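Local coordinates for protein yojF (Bacillus subtilis, PDB 1NJH), which is of unknown function and belongs to the DUF1806 family, folding as an antiparallel beta sheet with one helix, at residues Glu17-Ala20 against Asp21-Val24. Numbering follows the deposited sequence. Where two conformers were deposited one is given.
Sequences ERYA and DRPV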
loop_
_atom_site.group_PDB
_atom_site.type_symbol
_atom_site.label_atom_id
_atom_site.label_comp_id
_atom_site.label_asym_id
_atom_site.label_seq_id
_atom_site.Cartn_x
_atom_site.Cartn_y
_atom_site.Cartn_z
ATOM N N GLU A 17 -5.698 15.850 10.283
ATOM C CA GLU A 17 -4.980 16.378 11.436
ATOM C C GLU A 17 -5.540 15.802 12.733
ATOM O O GLU A 17 -4.845 15.718 13.744
ATOM C CB GLU A 17 -5.062 17.909 11.422
ATOM C CG GLU A 17 -4.630 18.453 10.077
ATOM C CD GLU A 17 -4.722 19.956 9.947
ATOM O OE1 GLU A 17 -5.628 20.561 10.562
ATOM O OE2 GLU A 17 -3.902 20.525 9.196
ATOM N N ARG A 18 -6.799 15.390 12.682
ATOM C CA ARG A 18 -7.475 14.808 13.831
ATOM C C ARG A 18 -6.783 13.523 14.289
ATOM O O ARG A 18 -6.608 13.294 15.486
ATOM C CB ARG A 18 -8.926 14.503 13.455
ATOM C CG ARG A 18 -9.794 13.963 14.577
ATOM C CD ARG A 18 -11.077 13.380 14.001
ATOM N NE ARG A 18 -11.700 14.287 13.039
ATOM C CZ ARG A 18 -12.685 13.945 12.214
ATOM N NH1 ARG A 18 -13.167 12.710 12.228
ATOM N NH2 ARG A 18 -13.183 14.838 11.369
ATOM N N TYR A 19 -6.379 12.696 13.327
ATOM C CA TYR A 19 -5.736 11.414 13.620
ATOM C C TYR A 19 -4.217 11.477 13.729
ATOM O O TYR A 19 -3.575 10.452 13.942
ATOM C CB TYR A 19 -6.072 10.375 12.539
ATOM C CG TYR A 19 -7.540 10.122 12.327
ATOM C CD1 TYR A 19 -8.262 9.293 13.183
ATOM C CD2 TYR A 19 -8.213 10.721 11.265
ATOM C CE1 TYR A 19 -9.630 9.068 12.979
ATOM C CE2 TYR A 19 -9.568 10.508 11.057
ATOM C CZ TYR A 19 -10.270 9.683 11.916
ATOM O OH TYR A 19 -11.619 9.507 11.709
ATOM N N ALA A 20 -3.635 12.663 13.571
ATOM C CA ALA A 20 -2.182 12.791 13.663
ATOM C C ALA A 20 -1.670 12.650 15.097
ATOM O O ALA A 20 -2.361 13.010 16.050
ATOM C CB ALA A 20 -1.741 14.139 13.090
ATOM N N ASP A 21 -0.470 12.092 15.227
ATOM C CA ASP A 21 0.236 11.919 16.492
ATOM C C ASP A 21 -0.188 10.824 17.453
ATOM O O ASP A 21 0.275 10.775 18.596
ATOM C CB ASP A 21 0.312 13.269 17.214
ATOM C CG ASP A 21 1.012 14.318 16.371
ATOM O OD1 ASP A 21 2.084 13.996 15.825
ATOM O OD2 ASP A 21 0.494 15.450 16.247
ATOM N N ARG A 22 -1.064 9.946 16.997
ATOM C CA ARG A 22 -1.475 8.818 17.817
ATOM C C ARG A 22 -1.601 7.628 16.879
ATOM O O ARG A 22 -1.846 7.795 15.681
ATOM C CB ARG A 22 -2.801 9.093 18.528
ATOM C CG ARG A 22 -4.026 9.201 17.641
ATOM C CD ARG A 22 -5.271 8.973 18.492
ATOM N NE ARG A 22 -6.505 9.265 17.779
ATOM C CZ ARG A 22 -6.831 10.473 17.333
ATOM N NH1 ARG A 22 -6.005 11.492 17.532
ATOM N NH2 ARG A 22 -7.978 10.662 16.691
ATOM N N PRO A 23 -1.418 6.410 17.406
ATOM C CA PRO A 23 -1.508 5.191 16.597
ATOM C C PRO A 23 -2.863 5.020 15.931
ATOM O O PRO A 23 -3.896 5.131 16.585
ATOM C CB PRO A 23 -1.235 4.084 17.615
ATOM C CG PRO A 23 -0.347 4.761 18.626
ATOM C CD PRO A 23 -1.029 6.091 18.791
ATOM N N VAL A 24 -2.858 4.765 14.626
ATOM C CA VAL A 24 -4.098 4.538 13.899
ATOM C C VAL A 24 -3.903 3.363 12.962
ATOM O O VAL A 24 -2.780 2.910 12.747
ATOM C CB VAL A 24 -4.548 5.785 13.090
ATOM C CG1 VAL A 24 -4.905 6.905 14.056
ATOM C CG2 VAL A 24 -3.455 6.220 12.109
HETATM O O HOH W 1 -1.338 8.953 13.359
#
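Arg22 sets its CG between the backbone N and the carbonyl carbon, chi1 68°, and then runs extended from CG to NE, which carries its guanidinium back to the carbonyl oxygen of Arg18. The chain between them makes a type II beta turn from Tyr19 to Arg22, with Ala20 and Asp21 at its corners. The turn follows helix 9-18 and leads into strand 24-32 of the antiparallel sheet. The main bond is from Arg22 NH1 to Arg18 O, 2.8 Å. It lies in the carbonyl plane but is bent at the hydrogen, with an N-H...O angle of 138°. The oxygen sits near the edge of the guanidinium but tilted from its plane. Arg22 NH2 adds a weak second bond to Arg18 O at 3.2 Å. One backbone oxygen is thus shared by both terminal nitrogens. Tyr19 CA lies over one face of the guanidinium, 4.0 Å from Arg22 CZ. The Tyr19 ring and the guanidinium plane are 41° apart, so the two groups do not stack. An alanine in place of Arg22 would probably leave Arg18 O without these two donors and uncover the backbone at Tyr19.

Tyr19 and Val24 are the buried residues here. Val24 CG1 meets Tyr19 CB at 4.0 Å, and both side chains also touch Ile112 of strand 106-113. Tyr19 OH is hydrogen-bonded to Asn93 O, which anchors the hydroxyl end of the ring. Backbone hydrogen bonds pair Asp21 with Tyr57 and Val24 with Val55, joining the loop to strand 45-63. Arg22 NE has a long, weak ion pair with Glu114. A water bridges the two ends of the turn, donating to Tyr19 O at 2.8 Å and to Arg22 O at 2.6 Å.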